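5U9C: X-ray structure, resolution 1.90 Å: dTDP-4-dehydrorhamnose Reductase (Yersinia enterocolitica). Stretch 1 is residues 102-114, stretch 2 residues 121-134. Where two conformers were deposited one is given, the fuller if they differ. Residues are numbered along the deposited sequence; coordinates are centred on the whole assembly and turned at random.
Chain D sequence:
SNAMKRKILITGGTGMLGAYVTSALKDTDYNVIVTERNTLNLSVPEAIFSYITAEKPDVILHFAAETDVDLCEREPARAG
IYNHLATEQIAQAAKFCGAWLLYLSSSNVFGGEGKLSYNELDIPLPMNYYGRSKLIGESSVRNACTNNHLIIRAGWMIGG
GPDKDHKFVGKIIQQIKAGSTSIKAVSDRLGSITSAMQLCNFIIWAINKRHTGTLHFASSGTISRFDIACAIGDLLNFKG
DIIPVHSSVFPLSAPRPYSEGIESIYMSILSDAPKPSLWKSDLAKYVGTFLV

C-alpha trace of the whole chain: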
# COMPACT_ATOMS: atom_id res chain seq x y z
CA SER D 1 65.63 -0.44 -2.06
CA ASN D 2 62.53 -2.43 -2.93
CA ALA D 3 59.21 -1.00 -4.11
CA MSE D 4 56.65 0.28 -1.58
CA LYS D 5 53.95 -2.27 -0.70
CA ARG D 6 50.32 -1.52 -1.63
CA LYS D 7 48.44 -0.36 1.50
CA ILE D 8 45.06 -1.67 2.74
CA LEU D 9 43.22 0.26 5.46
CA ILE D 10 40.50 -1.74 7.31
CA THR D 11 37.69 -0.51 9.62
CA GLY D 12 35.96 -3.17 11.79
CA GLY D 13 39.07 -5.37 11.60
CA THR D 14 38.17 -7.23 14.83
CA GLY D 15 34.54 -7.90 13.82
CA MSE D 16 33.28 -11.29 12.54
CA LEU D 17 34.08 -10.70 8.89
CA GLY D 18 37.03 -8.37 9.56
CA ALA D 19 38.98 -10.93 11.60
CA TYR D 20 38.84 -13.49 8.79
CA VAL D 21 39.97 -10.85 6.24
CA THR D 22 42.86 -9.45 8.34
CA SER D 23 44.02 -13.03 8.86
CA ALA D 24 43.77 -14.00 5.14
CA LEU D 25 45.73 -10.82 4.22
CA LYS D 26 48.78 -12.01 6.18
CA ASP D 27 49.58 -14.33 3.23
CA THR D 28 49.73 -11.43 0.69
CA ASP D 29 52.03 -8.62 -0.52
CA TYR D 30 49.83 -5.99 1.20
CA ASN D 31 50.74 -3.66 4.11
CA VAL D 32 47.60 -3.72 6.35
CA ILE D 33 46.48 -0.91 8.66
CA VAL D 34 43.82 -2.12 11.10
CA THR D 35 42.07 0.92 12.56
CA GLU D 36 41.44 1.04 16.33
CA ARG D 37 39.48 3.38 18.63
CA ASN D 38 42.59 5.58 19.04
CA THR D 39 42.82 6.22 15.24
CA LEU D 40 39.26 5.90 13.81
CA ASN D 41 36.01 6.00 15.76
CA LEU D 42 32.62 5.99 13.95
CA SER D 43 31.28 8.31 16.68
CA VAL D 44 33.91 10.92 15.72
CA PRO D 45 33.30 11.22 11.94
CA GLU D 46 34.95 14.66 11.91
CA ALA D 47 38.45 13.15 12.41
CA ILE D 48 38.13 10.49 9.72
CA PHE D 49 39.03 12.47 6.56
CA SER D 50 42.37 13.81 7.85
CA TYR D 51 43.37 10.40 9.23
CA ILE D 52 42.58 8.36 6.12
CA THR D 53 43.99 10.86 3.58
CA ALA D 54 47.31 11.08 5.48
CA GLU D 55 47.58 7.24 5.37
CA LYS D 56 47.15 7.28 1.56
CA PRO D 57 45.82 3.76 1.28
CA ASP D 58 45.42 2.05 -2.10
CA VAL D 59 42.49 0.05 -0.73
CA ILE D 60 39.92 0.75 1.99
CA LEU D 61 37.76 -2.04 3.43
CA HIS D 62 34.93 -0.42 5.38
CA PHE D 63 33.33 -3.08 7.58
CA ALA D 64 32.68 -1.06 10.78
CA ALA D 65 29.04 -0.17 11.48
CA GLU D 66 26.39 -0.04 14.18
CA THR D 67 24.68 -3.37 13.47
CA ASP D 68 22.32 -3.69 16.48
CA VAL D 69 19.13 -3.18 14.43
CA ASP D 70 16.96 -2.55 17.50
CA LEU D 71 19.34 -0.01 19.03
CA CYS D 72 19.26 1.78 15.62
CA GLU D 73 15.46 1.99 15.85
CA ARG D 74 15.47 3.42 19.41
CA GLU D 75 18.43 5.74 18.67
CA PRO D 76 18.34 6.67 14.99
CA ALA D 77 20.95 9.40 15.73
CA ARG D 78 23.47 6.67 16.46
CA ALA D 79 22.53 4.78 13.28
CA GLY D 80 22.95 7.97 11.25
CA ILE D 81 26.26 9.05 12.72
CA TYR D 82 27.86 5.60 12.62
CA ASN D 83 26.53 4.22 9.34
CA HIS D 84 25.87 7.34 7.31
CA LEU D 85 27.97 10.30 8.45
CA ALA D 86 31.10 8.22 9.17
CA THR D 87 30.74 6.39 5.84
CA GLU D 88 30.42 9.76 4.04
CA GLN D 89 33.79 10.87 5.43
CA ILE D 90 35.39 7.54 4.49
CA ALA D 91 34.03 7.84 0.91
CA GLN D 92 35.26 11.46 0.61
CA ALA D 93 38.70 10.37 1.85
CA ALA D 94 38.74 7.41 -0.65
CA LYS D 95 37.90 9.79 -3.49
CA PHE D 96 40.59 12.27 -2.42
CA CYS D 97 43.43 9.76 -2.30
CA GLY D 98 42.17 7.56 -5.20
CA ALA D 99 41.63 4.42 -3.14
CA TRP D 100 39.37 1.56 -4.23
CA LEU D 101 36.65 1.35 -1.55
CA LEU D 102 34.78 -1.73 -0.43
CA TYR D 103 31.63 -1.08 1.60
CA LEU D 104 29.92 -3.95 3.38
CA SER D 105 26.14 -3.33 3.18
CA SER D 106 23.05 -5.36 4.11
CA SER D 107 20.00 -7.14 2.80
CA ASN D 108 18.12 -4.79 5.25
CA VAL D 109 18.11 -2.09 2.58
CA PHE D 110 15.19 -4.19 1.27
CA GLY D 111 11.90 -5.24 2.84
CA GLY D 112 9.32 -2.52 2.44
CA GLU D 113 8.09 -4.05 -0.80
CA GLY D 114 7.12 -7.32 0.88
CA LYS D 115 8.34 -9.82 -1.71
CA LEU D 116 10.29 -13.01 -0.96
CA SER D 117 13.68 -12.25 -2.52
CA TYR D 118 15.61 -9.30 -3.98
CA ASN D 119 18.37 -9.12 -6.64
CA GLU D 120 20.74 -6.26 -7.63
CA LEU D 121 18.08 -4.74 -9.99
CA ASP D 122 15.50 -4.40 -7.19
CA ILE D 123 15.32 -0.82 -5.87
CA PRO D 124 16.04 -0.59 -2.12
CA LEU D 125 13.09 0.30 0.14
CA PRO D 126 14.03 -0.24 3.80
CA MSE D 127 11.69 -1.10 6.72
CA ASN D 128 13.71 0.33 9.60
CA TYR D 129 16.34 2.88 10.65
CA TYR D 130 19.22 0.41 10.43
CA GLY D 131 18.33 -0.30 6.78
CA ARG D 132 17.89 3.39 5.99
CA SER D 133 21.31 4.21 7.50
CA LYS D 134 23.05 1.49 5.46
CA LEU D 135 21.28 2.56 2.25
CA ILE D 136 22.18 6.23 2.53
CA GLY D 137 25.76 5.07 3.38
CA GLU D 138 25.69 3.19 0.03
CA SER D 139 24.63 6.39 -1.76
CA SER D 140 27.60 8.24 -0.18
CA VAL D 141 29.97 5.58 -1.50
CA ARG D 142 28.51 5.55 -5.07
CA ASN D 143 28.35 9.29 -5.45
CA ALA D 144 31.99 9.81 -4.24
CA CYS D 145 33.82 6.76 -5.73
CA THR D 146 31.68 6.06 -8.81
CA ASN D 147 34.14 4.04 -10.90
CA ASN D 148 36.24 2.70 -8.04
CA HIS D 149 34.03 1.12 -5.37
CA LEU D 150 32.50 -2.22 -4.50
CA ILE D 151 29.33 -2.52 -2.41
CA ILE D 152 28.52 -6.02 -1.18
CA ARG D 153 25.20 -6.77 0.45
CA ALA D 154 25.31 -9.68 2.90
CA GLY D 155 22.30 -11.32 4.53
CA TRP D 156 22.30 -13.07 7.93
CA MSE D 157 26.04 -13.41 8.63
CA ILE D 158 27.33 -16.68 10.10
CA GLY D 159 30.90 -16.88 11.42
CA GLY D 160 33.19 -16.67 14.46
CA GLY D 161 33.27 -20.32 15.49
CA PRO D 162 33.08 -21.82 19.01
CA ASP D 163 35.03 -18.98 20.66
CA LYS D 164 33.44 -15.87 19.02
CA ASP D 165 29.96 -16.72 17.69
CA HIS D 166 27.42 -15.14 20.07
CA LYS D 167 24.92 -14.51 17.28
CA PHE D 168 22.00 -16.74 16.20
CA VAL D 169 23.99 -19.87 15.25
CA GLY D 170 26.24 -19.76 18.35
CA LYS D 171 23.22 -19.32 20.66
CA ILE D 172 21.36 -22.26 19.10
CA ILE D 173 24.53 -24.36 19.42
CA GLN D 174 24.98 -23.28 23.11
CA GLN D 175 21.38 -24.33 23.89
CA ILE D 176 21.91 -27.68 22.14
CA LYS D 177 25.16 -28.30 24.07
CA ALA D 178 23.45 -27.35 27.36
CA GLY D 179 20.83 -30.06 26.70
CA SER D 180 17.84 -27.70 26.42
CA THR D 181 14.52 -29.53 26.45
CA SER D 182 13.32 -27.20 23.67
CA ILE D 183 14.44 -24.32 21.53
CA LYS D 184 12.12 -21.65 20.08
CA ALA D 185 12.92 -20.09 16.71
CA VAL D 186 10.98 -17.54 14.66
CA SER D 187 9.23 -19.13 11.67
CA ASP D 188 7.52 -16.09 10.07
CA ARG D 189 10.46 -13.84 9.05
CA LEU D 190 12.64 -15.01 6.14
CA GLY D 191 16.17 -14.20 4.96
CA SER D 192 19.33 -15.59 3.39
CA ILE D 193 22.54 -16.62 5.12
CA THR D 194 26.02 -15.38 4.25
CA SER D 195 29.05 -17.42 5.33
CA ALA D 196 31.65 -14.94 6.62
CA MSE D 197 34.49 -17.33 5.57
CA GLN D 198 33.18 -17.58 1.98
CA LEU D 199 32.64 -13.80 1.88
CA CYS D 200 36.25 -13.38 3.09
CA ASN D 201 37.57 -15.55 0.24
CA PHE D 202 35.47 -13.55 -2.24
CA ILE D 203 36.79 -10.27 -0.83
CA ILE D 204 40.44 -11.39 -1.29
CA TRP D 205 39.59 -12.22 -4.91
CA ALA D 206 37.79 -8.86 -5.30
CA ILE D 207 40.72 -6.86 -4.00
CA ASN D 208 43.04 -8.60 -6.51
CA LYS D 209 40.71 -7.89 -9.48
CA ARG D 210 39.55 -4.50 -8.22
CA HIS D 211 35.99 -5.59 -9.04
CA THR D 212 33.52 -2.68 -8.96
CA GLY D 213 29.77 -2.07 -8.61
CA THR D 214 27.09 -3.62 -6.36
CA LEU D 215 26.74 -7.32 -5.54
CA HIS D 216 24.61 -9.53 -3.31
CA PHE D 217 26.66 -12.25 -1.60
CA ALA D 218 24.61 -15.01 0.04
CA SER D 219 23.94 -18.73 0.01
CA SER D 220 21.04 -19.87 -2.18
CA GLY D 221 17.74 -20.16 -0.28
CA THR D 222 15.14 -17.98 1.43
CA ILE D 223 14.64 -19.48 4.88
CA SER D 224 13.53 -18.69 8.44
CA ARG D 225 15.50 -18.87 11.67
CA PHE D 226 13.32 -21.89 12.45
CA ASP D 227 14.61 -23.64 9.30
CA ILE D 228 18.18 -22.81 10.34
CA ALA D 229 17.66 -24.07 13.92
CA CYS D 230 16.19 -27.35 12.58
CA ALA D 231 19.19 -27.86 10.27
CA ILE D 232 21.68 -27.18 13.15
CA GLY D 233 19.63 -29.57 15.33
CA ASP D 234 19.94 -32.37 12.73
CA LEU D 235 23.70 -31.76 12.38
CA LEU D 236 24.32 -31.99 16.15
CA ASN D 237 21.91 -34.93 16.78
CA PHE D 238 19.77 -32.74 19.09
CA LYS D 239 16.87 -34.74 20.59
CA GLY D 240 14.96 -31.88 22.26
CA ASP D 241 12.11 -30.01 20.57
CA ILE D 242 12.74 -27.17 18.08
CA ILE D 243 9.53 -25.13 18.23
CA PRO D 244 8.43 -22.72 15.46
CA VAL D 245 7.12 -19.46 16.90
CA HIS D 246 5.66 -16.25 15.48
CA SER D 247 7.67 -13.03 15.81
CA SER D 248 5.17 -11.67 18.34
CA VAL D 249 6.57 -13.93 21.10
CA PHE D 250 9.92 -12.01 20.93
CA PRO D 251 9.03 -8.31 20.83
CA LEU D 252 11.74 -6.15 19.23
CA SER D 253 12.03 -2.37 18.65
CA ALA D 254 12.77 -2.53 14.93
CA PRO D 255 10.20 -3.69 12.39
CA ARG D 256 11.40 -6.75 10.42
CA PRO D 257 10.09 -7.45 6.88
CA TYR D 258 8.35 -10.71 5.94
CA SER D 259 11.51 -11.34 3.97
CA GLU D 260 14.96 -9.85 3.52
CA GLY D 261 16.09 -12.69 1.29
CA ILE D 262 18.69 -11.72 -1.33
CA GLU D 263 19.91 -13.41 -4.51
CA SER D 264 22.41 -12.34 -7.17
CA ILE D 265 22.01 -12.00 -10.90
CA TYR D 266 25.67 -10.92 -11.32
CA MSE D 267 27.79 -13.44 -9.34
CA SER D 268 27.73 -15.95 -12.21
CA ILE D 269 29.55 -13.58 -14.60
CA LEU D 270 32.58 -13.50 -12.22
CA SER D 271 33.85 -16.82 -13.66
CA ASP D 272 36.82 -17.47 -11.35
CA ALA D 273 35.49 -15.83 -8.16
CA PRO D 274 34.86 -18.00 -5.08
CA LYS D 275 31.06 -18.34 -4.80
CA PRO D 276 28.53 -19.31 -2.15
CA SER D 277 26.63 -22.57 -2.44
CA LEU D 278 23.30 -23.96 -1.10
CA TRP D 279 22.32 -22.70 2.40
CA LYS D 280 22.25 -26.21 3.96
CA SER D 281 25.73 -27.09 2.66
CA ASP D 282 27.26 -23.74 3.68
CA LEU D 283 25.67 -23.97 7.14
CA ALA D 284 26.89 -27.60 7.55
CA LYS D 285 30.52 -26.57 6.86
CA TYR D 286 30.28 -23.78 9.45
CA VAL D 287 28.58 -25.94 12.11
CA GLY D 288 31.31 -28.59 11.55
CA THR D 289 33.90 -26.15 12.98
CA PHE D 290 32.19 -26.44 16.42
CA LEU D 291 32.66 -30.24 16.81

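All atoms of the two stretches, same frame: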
# COMPACT_ATOMS: atom_id res chain seq x y z
N LEU D 102 35.72 -0.64 -0.58
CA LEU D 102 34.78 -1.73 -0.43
C LEU D 102 33.91 -1.40 0.76
O LEU D 102 34.42 -1.12 1.84
CB LEU D 102 35.50 -3.07 -0.24
CG LEU D 102 34.68 -4.32 0.14
CD1 LEU D 102 33.43 -4.50 -0.67
CD2 LEU D 102 35.52 -5.58 0.03
N TYR D 103 32.60 -1.37 0.54
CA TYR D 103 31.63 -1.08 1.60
C TYR D 103 30.75 -2.31 1.81
O TYR D 103 30.13 -2.80 0.87
CB TYR D 103 30.75 0.14 1.22
CG TYR D 103 29.66 0.50 2.22
CD1 TYR D 103 29.96 0.74 3.56
CD2 TYR D 103 28.34 0.71 1.81
CE1 TYR D 103 28.98 1.11 4.47
CE2 TYR D 103 27.35 1.08 2.72
CZ TYR D 103 27.69 1.29 4.04
OH TYR D 103 26.75 1.67 4.96
N LEU D 104 30.76 -2.82 3.03
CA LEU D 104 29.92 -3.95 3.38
C LEU D 104 28.53 -3.42 3.74
O LEU D 104 28.37 -2.70 4.71
CB LEU D 104 30.50 -4.69 4.58
CG LEU D 104 29.66 -5.86 5.13
CD1 LEU D 104 29.53 -6.96 4.08
CD2 LEU D 104 30.28 -6.38 6.40
N SER D 105 27.53 -3.76 2.93
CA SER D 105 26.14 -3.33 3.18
C SER D 105 25.29 -4.53 3.60
O SER D 105 25.82 -5.59 3.90
CB SER D 105 25.55 -2.55 1.99
OG SER D 105 24.32 -1.90 2.36
N SER D 106 23.96 -4.36 3.57
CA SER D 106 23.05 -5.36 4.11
C SER D 106 21.78 -5.57 3.31
O SER D 106 21.27 -4.67 2.65
CB SER D 106 22.63 -4.88 5.52
OG SER D 106 21.58 -5.63 6.10
N SER D 107 21.27 -6.79 3.39
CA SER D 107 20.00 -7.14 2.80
C SER D 107 18.88 -6.27 3.42
O SER D 107 17.82 -6.15 2.82
CB SER D 107 19.71 -8.63 3.05
OG SER D 107 19.68 -8.95 4.43
N ASN D 108 19.12 -5.66 4.60
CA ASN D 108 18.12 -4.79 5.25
C ASN D 108 17.82 -3.50 4.51
O ASN D 108 16.98 -2.74 4.97
CB ASN D 108 18.51 -4.44 6.70
CG ASN D 108 17.87 -5.34 7.71
OD1 ASN D 108 18.53 -6.21 8.29
ND2 ASN D 108 16.56 -5.15 7.95
N VAL D 109 18.49 -3.24 3.39
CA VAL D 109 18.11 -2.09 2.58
C VAL D 109 16.79 -2.45 1.86
O VAL D 109 16.12 -1.58 1.31
CB VAL D 109 19.19 -1.65 1.57
CG1 VAL D 109 20.47 -1.25 2.29
CG2 VAL D 109 19.45 -2.70 0.50
N PHE D 110 16.44 -3.73 1.86
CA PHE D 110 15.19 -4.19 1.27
C PHE D 110 14.19 -4.59 2.36
O PHE D 110 14.55 -4.78 3.54
CB PHE D 110 15.42 -5.41 0.38
CG PHE D 110 16.31 -5.15 -0.79
CD1 PHE D 110 15.85 -4.42 -1.88
CD2 PHE D 110 17.59 -5.66 -0.83
CE1 PHE D 110 16.66 -4.18 -2.98
CE2 PHE D 110 18.42 -5.43 -1.92
CZ PHE D 110 17.95 -4.70 -3.00
N GLY D 111 12.93 -4.74 1.96
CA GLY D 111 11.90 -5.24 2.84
C GLY D 111 10.56 -4.57 2.76
O GLY D 111 9.55 -5.23 2.91
N GLY D 112 10.55 -3.27 2.49
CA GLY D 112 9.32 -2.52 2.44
C GLY D 112 8.39 -3.01 1.35
O GLY D 112 7.18 -2.92 1.49
N GLU D 113 8.95 -3.56 0.29
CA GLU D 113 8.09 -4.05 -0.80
C GLU D 113 7.31 -5.30 -0.44
O GLU D 113 6.26 -5.54 -1.02
CB GLU D 113 8.90 -4.28 -2.07
CG GLU D 113 8.06 -4.78 -3.23
CD GLU D 113 8.82 -4.82 -4.54
OE1 GLU D 113 9.95 -4.28 -4.62
OE2 GLU D 113 8.26 -5.43 -5.48
N GLY D 114 7.84 -6.13 0.46
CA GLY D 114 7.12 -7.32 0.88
C GLY D 114 7.25 -8.57 0.03
O GLY D 114 6.52 -9.56 0.26
N LEU D 121 18.94 -5.67 -9.24
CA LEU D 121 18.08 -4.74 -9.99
C LEU D 121 16.92 -4.19 -9.15
O LEU D 121 16.32 -3.16 -9.52
CB LEU D 121 17.52 -5.37 -11.27
CG LEU D 121 18.48 -5.42 -12.43
CD1 LEU D 121 17.83 -6.09 -13.65
CD2 LEU D 121 18.96 -4.01 -12.80
N ASP D 122 16.59 -4.87 -8.05
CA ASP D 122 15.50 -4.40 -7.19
C ASP D 122 15.92 -3.07 -6.56
O ASP D 122 17.08 -2.86 -6.27
CB ASP D 122 15.13 -5.47 -6.17
CG ASP D 122 14.29 -6.56 -6.79
OD1 ASP D 122 13.12 -6.26 -7.11
OD2 ASP D 122 14.77 -7.71 -6.95
N ILE D 123 14.98 -2.14 -6.42
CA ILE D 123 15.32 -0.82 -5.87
C ILE D 123 15.10 -0.84 -4.37
O ILE D 123 14.00 -1.15 -3.93
CB ILE D 123 14.48 0.29 -6.52
CG1 ILE D 123 14.55 0.16 -8.04
CG2 ILE D 123 14.98 1.66 -6.09
CD1 ILE D 123 13.64 1.12 -8.77
N PRO D 124 16.14 -0.52 -3.59
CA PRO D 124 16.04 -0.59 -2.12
C PRO D 124 14.91 0.24 -1.50
O PRO D 124 14.68 1.37 -1.90
CB PRO D 124 17.40 -0.08 -1.65
CG PRO D 124 18.33 -0.36 -2.78
CD PRO D 124 17.51 -0.13 -4.02
N LEU D 125 14.19 -0.36 -0.57
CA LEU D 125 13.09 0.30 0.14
C LEU D 125 13.15 -0.29 1.54
O LEU D 125 12.56 -1.36 1.78
CB LEU D 125 11.75 0.05 -0.54
CG LEU D 125 10.51 0.61 0.17
CD1 LEU D 125 10.65 2.10 0.43
CD2 LEU D 125 9.26 0.30 -0.64
N PRO D 126 13.90 0.34 2.46
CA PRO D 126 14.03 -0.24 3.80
C PRO D 126 12.75 -0.20 4.67
O PRO D 126 11.77 0.47 4.33
CB PRO D 126 15.17 0.57 4.44
CG PRO D 126 15.88 1.21 3.31
CD PRO D 126 14.83 1.47 2.27
N MSE D 127 12.79 -0.96 5.75
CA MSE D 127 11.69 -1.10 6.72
C MSE D 127 12.02 -0.54 8.07
O MSE D 127 11.15 -0.44 8.92
CB MSE D 127 11.55 -2.62 6.87
CG MSE D 127 10.28 -3.12 7.56
SE MSE D 127 9.04 -3.74 6.17
CE MSE D 127 7.54 -4.00 7.41
N ASN D 128 13.27 -0.14 8.28
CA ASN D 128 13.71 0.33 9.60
C ASN D 128 14.89 1.29 9.52
O ASN D 128 15.47 1.49 8.43
CB ASN D 128 13.99 -0.88 10.50
CG ASN D 128 14.86 -1.94 9.82
OD1 ASN D 128 15.86 -1.64 9.15
ND2 ASN D 128 14.51 -3.21 10.04
N TYR D 129 15.25 1.90 10.65
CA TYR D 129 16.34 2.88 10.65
C TYR D 129 17.71 2.30 10.34
O TYR D 129 18.50 2.95 9.69
CB TYR D 129 16.33 3.78 11.90
CG TYR D 129 15.22 4.83 11.83
CD1 TYR D 129 15.30 5.89 10.92
CD2 TYR D 129 14.07 4.73 12.63
CE1 TYR D 129 14.28 6.84 10.85
CE2 TYR D 129 13.05 5.68 12.56
CZ TYR D 129 13.16 6.73 11.68
OH TYR D 129 12.15 7.63 11.58
N TYR D 130 17.97 1.06 10.76
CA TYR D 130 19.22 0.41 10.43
C TYR D 130 19.36 0.34 8.90
O TYR D 130 20.37 0.79 8.34
CB TYR D 130 19.30 -1.00 11.03
CG TYR D 130 20.47 -1.78 10.49
CD1 TYR D 130 21.78 -1.39 10.79
CD2 TYR D 130 20.29 -2.88 9.65
CE1 TYR D 130 22.86 -2.06 10.28
CE2 TYR D 130 21.39 -3.57 9.15
CZ TYR D 130 22.66 -3.15 9.45
OH TYR D 130 23.76 -3.81 8.97
N GLY D 131 18.33 -0.18 8.25
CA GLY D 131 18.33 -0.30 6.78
C GLY D 131 18.48 1.04 6.07
O GLY D 131 19.27 1.16 5.11
N ARG D 132 17.77 2.06 6.55
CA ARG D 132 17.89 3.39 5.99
C ARG D 132 19.33 3.92 6.10
O ARG D 132 19.85 4.51 5.16
CB ARG D 132 16.94 4.36 6.70
CG ARG D 132 15.47 4.09 6.44
CD ARG D 132 14.55 4.90 7.33
NE ARG D 132 13.19 4.48 7.14
CZ ARG D 132 12.37 3.98 8.05
NH1 ARG D 132 12.67 3.96 9.34
NH2 ARG D 132 11.14 3.62 7.67
N SER D 133 19.95 3.72 7.27
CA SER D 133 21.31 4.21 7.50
C SER D 133 22.34 3.53 6.60
O SER D 133 23.26 4.18 6.09
CB SER D 133 21.71 4.08 8.98
OG SER D 133 21.92 2.73 9.40
N LYS D 134 22.17 2.23 6.36
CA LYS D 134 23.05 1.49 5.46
C LYS D 134 22.86 1.94 4.01
O LYS D 134 23.86 2.11 3.25
CB LYS D 134 22.82 -0.02 5.57
CG LYS D 134 23.19 -0.65 6.92
CD LYS D 134 24.66 -0.51 7.33
CE LYS D 134 25.60 -1.20 6.36
NZ LYS D 134 27.01 -1.19 6.82
O HOH W 1 27.68 1.49 7.66
O HOH W 2 14.88 -2.26 6.56
O HOH W 3 11.90 -3.68 -0.45
O HOH W 4 12.07 -4.11 -5.80
O HOH W 5 12.48 -3.20 -3.02

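A buried polar group must be paid for, and where protein partners are out of reach a bound water can settle the account. The contact between residues 102-114 and 121-134 of this dTDP-4-dehydrorhamnose reductase illustrates the rule. The first stretch leaves strand 102-106 through a short 3-10 segment and ends in a type I turn from Gly-111 to Gly-114; the second runs as an extended loop into the helix that begins at Tyr-129. Strand and helix run roughly antiparallel, at 147°, with axes 8.6 Å apart at closest approach, and together the stretches bury 865 Å².

Lys-134 supplies the largest share from the helix. Its bent chain, with chi1 to chi3 all m, passes Ser-105, and NZ donates to Leu-104 O at 2.9 Å, placing the ammonium on a carbonyl of the strand. A second proton goes to water 1, 2.9 Å from Lys-134 NZ, and the same water is hydrogen-bonded to Tyr-103 OH, also at 2.9 Å. A buried charge is thus served by a carbonyl and a solvent molecule. The edge of the Tyr-103 ring faces the backbone of the same lysine.

At the helix start, Asn-128 OD1 accepts from Gly-131 N at 3.0 Å, capping an amide that lacks a partner in the preceding turn. Water 2 ties this cap to the other stretch: it donates to Asn-108 O at 2.7 Å, donates weakly to Asn-128 OD1 at 2.8 Å, and accepts from Met-127 N at 2.6 Å. Asn-108 O also receives a CA-H...O contact from Gly-131 CA, at 3.3 Å. So close an approach leaves no room for a side chain: an ideal CB on Gly-131 would lie 2.2 Å from Asn-108 O. Within the first stretch, Ser-106 OG accepts from Asn-108 N at 2.9 Å, fixing the start of the 3-10 segment, while the same OG lies at the edge of the Tyr-130 ring, 3.7 Å from CE2.

Further along, a direct backbone hydrogen bond runs from Gly-112 N to Leu-125 O, 2.9 Å. Gly-111 N, though 3.4 Å from Leu-125 O, has a poor angle for bonding to it; it donates instead to water 3 at 2.8 Å. That water also accepts from Glu-113 N at 3.0 Å and donates to Leu-125 O at 3.3 Å, so one molecule serves two turn amides and returns a proton to a carbonyl of the second stretch. Here too glycine suits the fit, since a CB on Gly-112 would come 2.8 Å from Leu-125 CG.

Apolar contacts add to these polar ones. Val-109 CG2 meets Pro-124 CB at 4.0 Å, and Phe-110 CE1 reaches Pro-124 CG at 4.2 Å, its ring edge turned to Asp-122 O. Nearby, the like charges of Glu-113 OE1 and Asp-122 OD1 stand 4.5 Å apart, with water 4 between them, 2.4 Å from Glu-113 OE1 and 2.7 Å from Asp-122 OD1.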